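Local coordinates for protein fatty acid amide hydrolase (Candida albicans, PDB 6KVR) that probably hydrolyses amides of monocarboxylic acids to the carboxylate and ammonium, as a member of the amidase signature family, at residues A[202-206]-A[207-211]; A[260-264]-A[265-269]; A[406-410]-A[411-415]; A[417-420]-A[421-425]; A[472-475]-A[476-479]. All coordinates share one frame; numbering follows the deposited sequence.

Contact 1. Residues A[202-206]-A[207-211]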
loop_
_atom_site.group_PDB
_atom_site.type_symbol
_atom_site.label_atom_id
_atom_site.label_comp_id
_atom_site.label_asym_id
_atom_site.label_seq_id
_atom_site.Cartn_x
_atom_site.Cartn_y
_atom_site.Cartn_z
ATOM N N SER A 202 -4.532 -12.526 26.111
ATOM C CA SER A 202 -3.370 -13.372 25.891
ATOM C C SER A 202 -3.112 -13.616 24.411
ATOM O O SER A 202 -3.975 -13.415 23.548
ATOM C CB SER A 202 -3.525 -14.713 26.609
ATOM O OG SER A 202 -4.657 -15.405 26.094
ATOM N N GLN A 203 -1.892 -14.074 24.147
ATOM C CA GLN A 203 -1.353 -14.308 22.819
ATOM C C GLN A 203 -0.206 -15.298 22.965
ATOM O O GLN A 203 0.408 -15.374 24.031
ATOM C CB GLN A 203 -0.859 -12.998 22.193
ATOM C CG GLN A 203 0.293 -12.414 22.985
ATOM C CD GLN A 203 0.271 -10.911 23.067
ATOM O OE1 GLN A 203 -0.526 -10.241 22.399
ATOM N NE2 GLN A 203 1.140 -10.364 23.906
ATOM N N PRO A 204 0.088 -16.074 21.941
ATOM C CA PRO A 204 1.213 -17.008 22.028
ATOM C C PRO A 204 2.562 -16.307 21.951
ATOM O O PRO A 204 2.694 -15.213 21.399
ATOM C CB PRO A 204 1.005 -17.910 20.809
ATOM C CG PRO A 204 0.300 -16.977 19.819
ATOM C CD PRO A 204 -0.669 -16.220 20.691
ATOM N N GLN A 205 3.574 -16.967 22.518
ATOM C CA GLN A 205 4.962 -16.640 22.215
ATOM C C GLN A 205 5.210 -16.667 20.702
ATOM O O GLN A 205 4.829 -17.624 20.014
ATOM C CB GLN A 205 5.858 -17.644 22.944
ATOM C CG GLN A 205 7.332 -17.611 22.608
ATOM C CD GLN A 205 8.018 -18.906 23.055
ATOM O OE1 GLN A 205 7.880 -19.953 22.414
ATOM N NE2 GLN A 205 8.741 -18.841 24.161
ATOM N N THR A 206 5.855 -15.607 20.196
ATOM C CA THR A 206 6.199 -15.264 18.802
ATOM C C THR A 206 5.018 -14.674 18.038
ATOM O O THR A 206 5.229 -14.134 16.945
ATOM C CB THR A 206 6.772 -16.427 17.951
ATOM O OG1 THR A 206 5.721 -17.313 17.520
ATOM C CG2 THR A 206 7.846 -17.224 18.694
ATOM N N LEU A 207 3.790 -14.751 18.558
ATOM C CA LEU A 207 2.585 -14.267 17.872
ATOM C C LEU A 207 2.322 -15.016 16.575
ATOM O O LEU A 207 1.635 -14.508 15.705
ATOM C CB LEU A 207 2.658 -12.763 17.567
ATOM C CG LEU A 207 3.021 -11.865 18.739
ATOM C CD1 LEU A 207 2.963 -10.387 18.339
ATOM C CD2 LEU A 207 2.108 -12.161 19.913
HETATM N N MSE A 208 2.893 -16.197 16.404
HETATM C CA MSE A 208 2.726 -16.968 15.177
HETATM C C MSE A 208 2.253 -18.391 15.495
HETATM O O MSE A 208 2.825 -19.374 15.020
HETATM C CB MSE A 208 4.049 -16.991 14.388
HETATM C CG MSE A 208 4.520 -15.617 13.903
HETATM SE SE MSE A 208 3.222 -15.000 12.512
HETATM C CE MSE A 208 3.963 -16.101 11.012
ATOM N N HIS A 209 1.214 -18.477 16.321
ATOM C CA HIS A 209 0.434 -19.691 16.499
ATOM C C HIS A 209 -1.033 -19.379 16.240
ATOM O O HIS A 209 -1.530 -18.306 16.594
ATOM C CB HIS A 209 0.482 -20.300 17.943
ATOM C CG HIS A 209 1.838 -20.410 18.564
ATOM N ND1 HIS A 209 2.040 -21.083 19.757
ATOM C CD2 HIS A 209 3.052 -19.937 18.191
ATOM C CE1 HIS A 209 3.317 -21.027 20.083
ATOM N NE2 HIS A 209 3.953 -20.331 19.158
ATOM N N LEU A 210 -1.753 -20.348 15.690
ATOM C CA LEU A 210 -3.211 -20.302 15.801
ATOM C C LEU A 210 -3.677 -20.905 17.124
ATOM O O LEU A 210 -4.652 -21.657 17.182
ATOM C CB LEU A 210 -3.854 -20.999 14.605
ATOM C CG LEU A 210 -3.621 -20.320 13.243
ATOM C CD1 LEU A 210 -4.559 -20.883 12.167
ATOM C CD2 LEU A 210 -3.740 -18.793 13.309
ATOM N N ASP A 211 -2.981 -20.541 18.200
ATOM C CA ASP A 211 -3.109 -21.081 19.553
ATOM C C ASP A 211 -2.452 -20.072 20.497
ATOM O O ASP A 211 -2.024 -19.001 20.058
ATOM C CB ASP A 211 -2.460 -22.466 19.645
ATOM C CG ASP A 211 -2.825 -23.198 20.917
ATOM O OD1 ASP A 211 -2.003 -24.024 21.379
ATOM O OD2 ASP A 211 -3.937 -22.945 21.456
#
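P204 and H209 meet in a closely packed part of this loop. P204 CB lies over one face of the imidazole, 3.6 Å from the centre of the H209 ring and 21° off its normal, a CH-pi contact in which the two side chains run past each other in opposite directions. Placing H209 CG opposite its carbonyl carbon and next to the backbone N (chi1 -47°) brings the ring over the proline. The same pyrrolidine also presses on the backbone, with P204 CG 3.1 Å from D211 O. The H209 NE2 end is held from outside by T419.

Between these rings the chain reverses. L207 N donates to P204 O at 3.1 Å, approaching well above the carbonyl plane, and the backbone angles of Q205 and T206, the latter with positive phi, fit a type II beta turn. T206 OG1 is gripped twice: it donates in the carbonyl plane, on a lone pair, to Q205 O at 2.7 Å, and accepts from M208 N at 3.2 Å. L207 runs alongside Q203 in the same direction, L207 CD2 being 3.6 Å from Q203 CG. Q205, though directed away from the turn, is buried and held by E413 and T419.

The looser side is that of M208, a partly exposed selenomethionine. It rests CB and CG on T206, with CG 3.5 Å from T206 O, while its bent chain leads away and the side chain packs near I254. L207 and I254 are predicted substrate-binding residues, and P204 packs on S233 of the predicted charge relay, consistent with a buried turn lining the substrate site of an amidase signature enzyme.

Contact 2. Residues A[260-264]-A[265-269]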
loop_
_atom_site.group_PDB
_atom_site.type_symbol
_atom_site.label_atom_id
_atom_site.label_comp_id
_atom_site.label_asym_id
_atom_site.label_seq_id
_atom_site.Cartn_x
_atom_site.Cartn_y
_atom_site.Cartn_z
ATOM N N ALA A 260 -9.423 -16.981 12.932
ATOM C CA ALA A 260 -9.424 -18.301 13.568
ATOM C C ALA A 260 -9.940 -18.254 14.998
ATOM O O ALA A 260 -10.866 -19.024 15.314
ATOM C CB ALA A 260 -8.034 -18.943 13.489
ATOM N N PRO A 261 -9.422 -17.400 15.903
ATOM C CA PRO A 261 -10.008 -17.357 17.255
ATOM C C PRO A 261 -11.498 -17.064 17.245
ATOM O O PRO A 261 -12.247 -17.652 18.040
ATOM C CB PRO A 261 -9.226 -16.240 17.961
ATOM C CG PRO A 261 -8.014 -15.992 17.108
ATOM C CD PRO A 261 -8.338 -16.404 15.733
ATOM N N ALA A 262 -11.950 -16.158 16.373
ATOM C CA ALA A 262 -13.381 -15.904 16.257
ATOM C C ALA A 262 -14.129 -17.188 15.919
ATOM O O ALA A 262 -15.060 -17.585 16.629
ATOM C CB ALA A 262 -13.649 -14.826 15.206
ATOM N N ALA A 263 -13.705 -17.867 14.853
ATOM C CA ALA A 263 -14.386 -19.080 14.421
ATOM C C ALA A 263 -14.287 -20.181 15.470
ATOM O O ALA A 263 -15.266 -20.898 15.711
ATOM C CB ALA A 263 -13.813 -19.554 13.086
ATOM N N TYR A 264 -13.113 -20.336 16.095
ATOM C CA TYR A 264 -12.928 -21.382 17.096
ATOM C C TYR A 264 -13.818 -21.140 18.309
ATOM O O TYR A 264 -14.372 -22.086 18.877
ATOM C CB TYR A 264 -11.471 -21.453 17.568
ATOM C CG TYR A 264 -10.414 -21.870 16.565
ATOM C CD1 TYR A 264 -10.742 -22.224 15.266
ATOM C CD2 TYR A 264 -9.071 -21.906 16.932
ATOM C CE1 TYR A 264 -9.766 -22.597 14.355
ATOM C CE2 TYR A 264 -8.081 -22.265 16.034
ATOM C CZ TYR A 264 -8.444 -22.614 14.741
ATOM O OH TYR A 264 -7.480 -22.990 13.833
ATOM N N SER A 265 -13.958 -19.879 18.724
ATOM C CA SER A 265 -14.465 -19.551 20.046
ATOM C C SER A 265 -15.904 -19.072 20.047
ATOM O O SER A 265 -16.393 -18.658 21.098
ATOM C CB SER A 265 -13.589 -18.476 20.698
ATOM O OG SER A 265 -12.289 -18.959 20.981
ATOM N N GLY A 266 -16.577 -19.067 18.902
ATOM C CA GLY A 266 -17.987 -18.740 18.874
ATOM C C GLY A 266 -18.359 -17.278 18.721
ATOM O O GLY A 266 -19.403 -16.871 19.246
ATOM N N CYS A 267 -17.567 -16.472 18.006
ATOM C CA CYS A 267 -17.968 -15.088 17.759
ATOM C C CYS A 267 -17.645 -14.730 16.315
ATOM O O CYS A 267 -17.261 -15.589 15.512
ATOM C CB CYS A 267 -17.316 -14.128 18.761
ATOM S SG CYS A 267 -15.528 -14.166 18.770
ATOM N N HIS A 268 -17.837 -13.456 15.971
ATOM C CA HIS A 268 -17.592 -12.942 14.629
ATOM C C HIS A 268 -16.325 -12.098 14.631
ATOM O O HIS A 268 -15.980 -11.482 15.644
ATOM C CB HIS A 268 -18.740 -12.069 14.113
ATOM C CG HIS A 268 -20.099 -12.692 14.215
ATOM N ND1 HIS A 268 -20.445 -13.850 13.552
ATOM C CD2 HIS A 268 -21.215 -12.287 14.872
ATOM C CE1 HIS A 268 -21.710 -14.140 13.810
ATOM N NE2 HIS A 268 -22.199 -13.208 14.607
ATOM N N GLY A 269 -15.643 -12.061 13.481
ATOM C CA GLY A 269 -14.398 -11.325 13.377
ATOM C C GLY A 269 -14.117 -10.855 11.968
ATOM O O GLY A 269 -14.400 -11.574 11.000
#
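A262 O collects the N-H groups of the chain as it leaves helix 259-265, and the pattern is a glycine-terminated helix end related to the Schellman motif. The evidence is the nearly straight bond from C267 N to A262 O, 3.1 Å at 172°, which is the six-to-one bond of that motif. Its usual five-to-two companion is absent, since G266 N stands 3.9 Å from A263 O and instead makes a weak bond to A262 O. G266 has the positive phi (89°) that turns the backbone out of the helix and into strand 268-271.

S265 N makes an i to i+4 bond to P261 O at 2.9 Å, and its CB lies beside the same oxygen, 3.1 Å from P261 O. The S265 hydroxyl has its partner outside, at S230 O. P261 in turn lies near S257, the predicted acyl-ester nucleophile, so the start of this short helix is close to the likely catalytic centre.

A262 supplies the apolar side. Its methyl sits against the departing strand, with A262 CB 3.8 Å from G269 N, and is covered further by S496 and M299 of neighbouring strands. C267 packs back on the helix because its sulfur stands between the backbone N and the carbonyl carbon (chi1 58°); this places C267 SG 3.7 Å from A262 CA and 4.1 Å from A262 CB.

Contact 3. Residues A[406-410]-A[411-415]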
loop_
_atom_site.group_PDB
_atom_site.type_symbol
_atom_site.label_atom_id
_atom_site.label_comp_id
_atom_site.label_asym_id
_atom_site.label_seq_id
_atom_site.Cartn_x
_atom_site.Cartn_y
_atom_site.Cartn_z
ATOM N N LYS A 406 16.266 -12.669 17.688
ATOM C CA LYS A 406 16.750 -11.605 18.563
ATOM C C LYS A 406 15.829 -11.404 19.758
ATOM O O LYS A 406 16.296 -11.275 20.898
ATOM C CB LYS A 406 16.900 -10.299 17.794
ATOM C CG LYS A 406 17.449 -9.184 18.661
ATOM C CD LYS A 406 16.751 -7.865 18.365
ATOM C CE LYS A 406 17.393 -7.154 17.190
ATOM N NZ LYS A 406 18.821 -6.836 17.466
ATOM N N LEU A 407 14.513 -11.373 19.524
ATOM C CA LEU A 407 13.596 -11.139 20.640
ATOM C C LEU A 407 13.527 -12.338 21.579
ATOM O O LEU A 407 13.360 -12.160 22.782
ATOM C CB LEU A 407 12.210 -10.783 20.114
ATOM C CG LEU A 407 12.163 -9.455 19.339
ATOM C CD1 LEU A 407 11.051 -9.487 18.310
ATOM C CD2 LEU A 407 11.987 -8.271 20.292
ATOM N N LEU A 408 13.675 -13.555 21.060
ATOM C CA LEU A 408 13.592 -14.745 21.903
ATOM C C LEU A 408 14.889 -14.989 22.672
ATOM O O LEU A 408 14.850 -15.299 23.867
ATOM C CB LEU A 408 13.236 -15.970 21.058
ATOM C CG LEU A 408 11.773 -16.129 20.598
ATOM C CD1 LEU A 408 11.634 -17.200 19.506
ATOM C CD2 LEU A 408 10.806 -16.401 21.757
ATOM N N SER A 409 16.044 -14.851 22.010
ATOM C CA SER A 409 17.330 -15.078 22.667
ATOM C C SER A 409 17.679 -13.980 23.674
ATOM O O SER A 409 18.522 -14.211 24.554
ATOM C CB SER A 409 18.451 -15.201 21.624
ATOM O OG SER A 409 18.679 -13.953 20.967
ATOM N N GLY A 410 17.050 -12.802 23.578
ATOM C CA GLY A 410 17.284 -11.764 24.575
ATOM C C GLY A 410 16.923 -12.175 25.992
ATOM O O GLY A 410 17.433 -11.585 26.953
ATOM N N SER A 411 16.025 -13.148 26.150
ATOM C CA SER A 411 15.712 -13.691 27.458
ATOM C C SER A 411 16.078 -15.161 27.592
ATOM O O SER A 411 15.996 -15.700 28.701
ATOM C CB SER A 411 14.218 -13.525 27.762
ATOM O OG SER A 411 13.484 -14.551 27.106
ATOM N N ASN A 412 16.429 -15.830 26.490
ATOM C CA ASN A 412 16.727 -17.260 26.487
ATOM C C ASN A 412 15.559 -18.106 27.002
ATOM O O ASN A 412 15.761 -19.228 27.472
ATOM C CB ASN A 412 18.002 -17.532 27.284
ATOM C CG ASN A 412 19.236 -17.118 26.522
ATOM O OD1 ASN A 412 19.945 -16.191 26.909
ATOM N ND2 ASN A 412 19.473 -17.773 25.399
ATOM N N GLU A 413 14.332 -17.584 26.893
ATOM C CA GLU A 413 13.141 -18.285 27.362
ATOM C C GLU A 413 12.937 -19.586 26.588
ATOM O O GLU A 413 13.315 -19.681 25.416
ATOM C CB GLU A 413 11.894 -17.398 27.213
ATOM C CG GLU A 413 11.579 -16.933 25.767
ATOM C CD GLU A 413 10.183 -16.283 25.629
ATOM O OE1 GLU A 413 9.160 -16.966 25.897
ATOM O OE2 GLU A 413 10.102 -15.083 25.254
ATOM N N PRO A 414 12.335 -20.606 27.216
ATOM C CA PRO A 414 12.186 -21.899 26.532
ATOM C C PRO A 414 11.212 -21.804 25.362
ATOM O O PRO A 414 10.168 -21.150 25.443
ATOM C CB PRO A 414 11.658 -22.836 27.634
ATOM C CG PRO A 414 11.097 -21.943 28.687
ATOM C CD PRO A 414 11.879 -20.664 28.623
ATOM N N LEU A 415 11.568 -22.473 24.272
ATOM C CA LEU A 415 10.741 -22.464 23.072
ATOM C C LEU A 415 9.503 -23.340 23.246
ATOM O O LEU A 415 9.592 -24.492 23.678
ATOM C CB LEU A 415 11.562 -22.943 21.882
ATOM C CG LEU A 415 12.680 -21.972 21.479
ATOM C CD1 LEU A 415 13.410 -22.489 20.261
ATOM C CD2 LEU A 415 12.122 -20.586 21.206
HETATM O O HOH W 1 12.269 -13.383 24.989
#
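L408 and L415 form the apolar part of this contact, their side chains meeting at about a right angle with L408 CD1 3.8 Å from L415 CD2. The other methyl of L408 covers a polar group: L408 CD2 lies 3.8 Å from E413 OE2, the two side chains crossing at a slant.

The backbone bonds across the contact are weak. L408 O receives S411 N at 3.3 Å and N412 N at 3.1 Å, and N412 N also reaches S409 O, as helix 402-409 gives way to loop and N412 takes a positive phi.

Side-chain and solvent bonds form a third group. S411 OG, turned between its own backbone N and carbonyl carbon (chi1 80°), accepts from E413 N at 3.2 Å, an ST turn. One water lies within bonding distance of three groups, 2.7 Å from L407 O, 2.7 Å from S411 OG and 2.8 Å from E413 OE2.

Besides Q205, the E413 carboxylate has N215 ND2 at OE1 and V173 N at OE2. With these donors around a buried acid, E413 is probably ionised, and the chemistry implies that E413 and its water probably help hold the loop, alongside weak backbone bonds.

Contact 4. Residues A[417-420]-A[421-425]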
loop_
_atom_site.group_PDB
_atom_site.type_symbol
_atom_site.label_atom_id
_atom_site.label_comp_id
_atom_site.label_asym_id
_atom_site.label_seq_id
_atom_site.Cartn_x
_atom_site.Cartn_y
_atom_site.Cartn_z
ATOM N N LYS A 417 6.221 -25.500 21.752
ATOM C CA LYS A 417 6.117 -26.481 20.670
ATOM C C LYS A 417 5.712 -25.827 19.346
ATOM O O LYS A 417 6.335 -26.064 18.303
ATOM C CB LYS A 417 5.113 -27.576 21.049
ATOM C CG LYS A 417 4.864 -28.575 19.923
ATOM C CD LYS A 417 3.744 -29.547 20.241
ATOM C CE LYS A 417 3.206 -30.154 18.953
ATOM N NZ LYS A 417 1.947 -30.890 19.193
ATOM N N LEU A 418 4.651 -25.027 19.358
ATOM C CA LEU A 418 4.242 -24.422 18.092
ATOM C C LEU A 418 5.160 -23.286 17.670
ATOM O O LEU A 418 5.053 -22.825 16.531
ATOM C CB LEU A 418 2.782 -23.945 18.157
ATOM C CG LEU A 418 1.784 -25.118 18.175
ATOM C CD1 LEU A 418 0.325 -24.665 18.075
ATOM C CD2 LEU A 418 2.121 -26.162 17.078
ATOM N N THR A 419 6.070 -22.848 18.545
ATOM C CA THR A 419 7.077 -21.863 18.161
ATOM C C THR A 419 8.153 -22.521 17.310
ATOM O O THR A 419 8.525 -21.998 16.253
ATOM C CB THR A 419 7.688 -21.215 19.409
ATOM O OG1 THR A 419 6.801 -20.211 19.906
ATOM C CG2 THR A 419 9.027 -20.575 19.115
ATOM N N LYS A 420 8.651 -23.677 17.760
ATOM C CA LYS A 420 9.503 -24.516 16.924
ATOM C C LYS A 420 8.848 -24.778 15.569
ATOM O O LYS A 420 9.510 -24.759 14.528
ATOM C CB LYS A 420 9.786 -25.836 17.644
ATOM C CG LYS A 420 10.484 -25.682 19.004
ATOM C CD LYS A 420 10.697 -27.050 19.678
ATOM C CE LYS A 420 11.632 -26.962 20.876
ATOM N NZ LYS A 420 11.747 -28.268 21.609
ATOM N N TRP A 421 7.538 -25.014 15.575
ATOM C CA TRP A 421 6.817 -25.268 14.337
ATOM C C TRP A 421 6.914 -24.075 13.376
ATOM O O TRP A 421 7.285 -24.239 12.208
ATOM C CB TRP A 421 5.355 -25.608 14.669
ATOM C CG TRP A 421 4.502 -25.814 13.475
ATOM C CD1 TRP A 421 3.584 -24.936 12.964
ATOM C CD2 TRP A 421 4.501 -26.952 12.599
ATOM N NE1 TRP A 421 2.997 -25.469 11.837
ATOM C CE2 TRP A 421 3.549 -26.698 11.585
ATOM C CE3 TRP A 421 5.205 -28.159 12.577
ATOM C CZ2 TRP A 421 3.274 -27.619 10.568
ATOM C CZ3 TRP A 421 4.937 -29.071 11.560
ATOM C CH2 TRP A 421 3.982 -28.795 10.571
ATOM N N ASN A 422 6.569 -22.865 13.838
ATOM C CA ASN A 422 6.523 -21.746 12.893
ATOM C C ASN A 422 7.912 -21.222 12.547
ATOM O O ASN A 422 8.088 -20.635 11.473
ATOM C CB ASN A 422 5.636 -20.602 13.426
ATOM C CG ASN A 422 6.345 -19.720 14.436
ATOM O OD1 ASN A 422 7.204 -18.890 14.090
ATOM N ND2 ASN A 422 5.982 -19.881 15.694
ATOM N N LEU A 423 8.905 -21.438 13.416
ATOM C CA LEU A 423 10.276 -21.094 13.055
ATOM C C LEU A 423 10.801 -21.966 11.922
ATOM O O LEU A 423 11.774 -21.582 11.268
ATOM C CB LEU A 423 11.188 -21.198 14.281
ATOM C CG LEU A 423 10.894 -20.094 15.309
ATOM C CD1 LEU A 423 11.702 -20.274 16.597
ATOM C CD2 LEU A 423 11.126 -18.708 14.688
ATOM N N ASN A 424 10.160 -23.104 11.641
ATOM C CA ASN A 424 10.574 -23.962 10.533
ATOM C C ASN A 424 9.663 -23.847 9.305
ATOM O O ASN A 424 9.767 -24.674 8.389
ATOM C CB ASN A 424 10.649 -25.416 11.009
ATOM C CG ASN A 424 11.941 -25.705 11.763
ATOM O OD1 ASN A 424 12.933 -26.149 11.165
ATOM N ND2 ASN A 424 11.949 -25.418 13.071
ATOM N N TYR A 425 8.835 -22.794 9.236
ATOM C CA TYR A 425 7.764 -22.699 8.236
ATOM C C TYR A 425 8.258 -22.697 6.792
ATOM O O TYR A 425 7.723 -23.430 5.944
ATOM C CB TYR A 425 6.938 -21.446 8.476
ATOM C CG TYR A 425 5.614 -21.807 9.044
ATOM C CD1 TYR A 425 5.126 -23.097 8.898
ATOM C CD2 TYR A 425 4.852 -20.877 9.738
ATOM C CE1 TYR A 425 3.905 -23.462 9.417
ATOM C CE2 TYR A 425 3.631 -21.234 10.276
ATOM C CZ TYR A 425 3.165 -22.532 10.116
ATOM O OH TYR A 425 1.939 -22.895 10.636
#
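L423 lies alongside T419, both side chains pointing the same way, with L423 CD1 3.7 Å from T419 CG2 and L423 CG 3.2 Å from T419 O. That carbonyl also takes the backbone bond from L423 N, 2.9 Å long at an N-H angle of 160°.

One residue earlier along the helix, N422 doubles the grip on L418 O. Its backbone N donates at 3.1 Å and its side-chain ND2 at 3.2 Å, the two reaching the oxygen from opposite faces of the carbonyl plane. The side chain can do so because N422 CG stands between the backbone N and the carbonyl carbon (chi1 80°), bending the amide back over the preceding turn.

These i to i+4 pairs belong to the short helix 417-423, and near its C-terminal end the side chain of N424 adds a bond. N424 ND2 donates to K420 O at 2.9 Å and 167°, with the oxygen in the plane of the amide, whereas N424 N bonds weakly to that same oxygen and also donates to W421 O. N424 OD1 meanwhile accepts from K11 N and D12 N near the chain's start.

On another side of the helix, W421 CB rests 3.4 Å from L418 O and 4.1 Å from L418 CD2, while W421 NE1 bonds to Y479 O.

Contact 5. Residues A[472-475]-A[476-479]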
loop_
_atom_site.group_PDB
_atom_site.type_symbol
_atom_site.label_atom_id
_atom_site.label_comp_id
_atom_site.label_asym_id
_atom_site.label_seq_id
_atom_site.Cartn_x
_atom_site.Cartn_y
_atom_site.Cartn_z
ATOM N N ALA A 472 -12.251 -25.935 16.502
ATOM C CA ALA A 472 -11.130 -25.571 17.364
ATOM C C ALA A 472 -10.228 -26.774 17.633
ATOM O O ALA A 472 -10.725 -27.865 17.943
ATOM C CB ALA A 472 -11.631 -24.998 18.693
ATOM N N PRO A 473 -8.921 -26.620 17.535
ATOM C CA PRO A 473 -8.011 -27.748 17.746
ATOM C C PRO A 473 -7.724 -27.968 19.229
ATOM O O PRO A 473 -8.027 -27.146 20.090
ATOM C CB PRO A 473 -6.750 -27.305 17.004
ATOM C CG PRO A 473 -6.717 -25.841 17.268
ATOM C CD PRO A 473 -8.189 -25.380 17.219
ATOM N N HIS A 474 -7.129 -29.114 19.523
ATOM C CA HIS A 474 -6.570 -29.296 20.854
ATOM C C HIS A 474 -5.370 -28.370 21.028
ATOM O O HIS A 474 -4.687 -28.026 20.061
ATOM C CB HIS A 474 -6.154 -30.748 21.065
ATOM C CG HIS A 474 -7.304 -31.703 21.091
ATOM N ND1 HIS A 474 -7.152 -33.060 20.896
ATOM C CD2 HIS A 474 -8.626 -31.499 21.306
ATOM C CE1 HIS A 474 -8.331 -33.648 20.982
ATOM N NE2 HIS A 474 -9.245 -32.723 21.227
ATOM N N SER A 475 -5.105 -27.975 22.274
ATOM C CA SER A 475 -3.993 -27.071 22.538
ATOM C C SER A 475 -2.694 -27.619 21.960
ATOM O O SER A 475 -2.406 -28.817 22.048
ATOM C CB SER A 475 -3.856 -26.822 24.041
ATOM O OG SER A 475 -5.047 -26.205 24.524
ATOM N N GLU A 476 -1.938 -26.729 21.310
ATOM C CA GLU A 476 -0.612 -27.021 20.768
ATOM C C GLU A 476 -0.658 -28.071 19.656
ATOM O O GLU A 476 0.358 -28.710 19.356
ATOM C CB GLU A 476 0.356 -27.453 21.877
ATOM C CG GLU A 476 0.416 -26.507 23.089
ATOM C CD GLU A 476 1.673 -26.708 23.953
ATOM O OE1 GLU A 476 2.764 -26.152 23.642
ATOM O OE2 GLU A 476 1.561 -27.447 24.957
ATOM N N GLU A 477 -1.811 -28.232 19.005
ATOM C CA GLU A 477 -1.995 -29.255 17.971
ATOM C C GLU A 477 -2.709 -28.671 16.754
ATOM O O GLU A 477 -3.663 -29.247 16.225
ATOM C CB GLU A 477 -2.754 -30.463 18.539
ATOM C CG GLU A 477 -1.869 -31.377 19.396
ATOM C CD GLU A 477 -2.551 -32.676 19.801
ATOM O OE1 GLU A 477 -2.667 -33.588 18.952
ATOM O OE2 GLU A 477 -2.925 -32.796 20.991
ATOM N N VAL A 478 -2.257 -27.506 16.290
ATOM C CA VAL A 478 -2.790 -26.921 15.068
ATOM C C VAL A 478 -1.615 -26.448 14.217
ATOM O O VAL A 478 -0.828 -25.596 14.648
ATOM C CB VAL A 478 -3.798 -25.788 15.348
ATOM C CG1 VAL A 478 -3.271 -24.788 16.387
ATOM C CG2 VAL A 478 -4.207 -25.099 14.065
ATOM N N TYR A 479 -1.503 -27.009 13.010
ATOM C CA TYR A 479 -0.318 -26.943 12.170
ATOM C C TYR A 479 -0.549 -26.304 10.810
ATOM O O TYR A 479 0.367 -25.671 10.277
ATOM C CB TYR A 479 0.233 -28.355 11.943
ATOM C CG TYR A 479 0.386 -29.168 13.217
ATOM C CD1 TYR A 479 1.509 -29.020 14.029
ATOM C CD2 TYR A 479 -0.587 -30.072 13.603
ATOM C CE1 TYR A 479 1.655 -29.749 15.194
ATOM C CE2 TYR A 479 -0.459 -30.812 14.766
ATOM C CZ TYR A 479 0.663 -30.648 15.553
ATOM O OH TYR A 479 0.785 -31.379 16.699
HETATM O O HOH W 2 -6.103 -30.539 17.152
HETATM O O HOH W 3 -4.931 -34.324 21.737
#
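A type II beta turn from H474 to E477 shapes this loop between strand 462-466 and helix 482-490. H474 O receives E477 N at 3.1 Å, but the bond is weak, with an N-H angle of 133°. E476 occupies the third position with positive phi (64°), where type II turns most often carry glycine. Its N-H is bonded to D211 OD1 and its carbonyl to K417 NZ, so the turn is held from outside on both sides of this residue.

Two waters bridge the same two residues, H474 and E477. One accepts from H474 N at 3.0 Å and donates to E477 O at 2.9 Å, linking the two arms of the turn along the backbone. The other joins the side chains: it lies 2.7 Å from H474 ND1 and donates to E477 OE2 at 2.6 Å. E477 OE2 approaches the edge of the imidazole, near its plane, yet does not touch its nitrogen directly. The far nitrogen, NE2, bonds to Q535 O, and F536 stacks on the ring; these probably hold the ring's rotation, and ND1 meets E477 through the water.

Farther from the turn's tip the arms close through apolar contact. V478 turns its CG1 into the space between its own backbone N and carbonyl carbon (chi1 48°), and P473 lies against it at a slant. The pair is tight, with P473 CG 3.7 Å from V478 CG1 and 3.5 Å from V478 CB.

Contacts 1 and 2 are buried near the predicted catalytic residues and rely on backbone turns and close apolar packing. Contact 4 is also buried but farther out, while contacts 3 and 5 are partly buried and recruit waters. Contact 1 is the hub, joined by side-chain hydrogen bonds to contacts 3, 4 and 5 but to contact 2 by packing alone. Helices 402-409 and 417-423 of contacts 3 and 4 pack together through L408, T419 and L423. K417 ties contact 4 to contact 5 by its amine, whereas contacts 2 and 5 meet through Y264 on P473. Contacts 2 and 3 are separate, their nearest atoms about 19 Å apart.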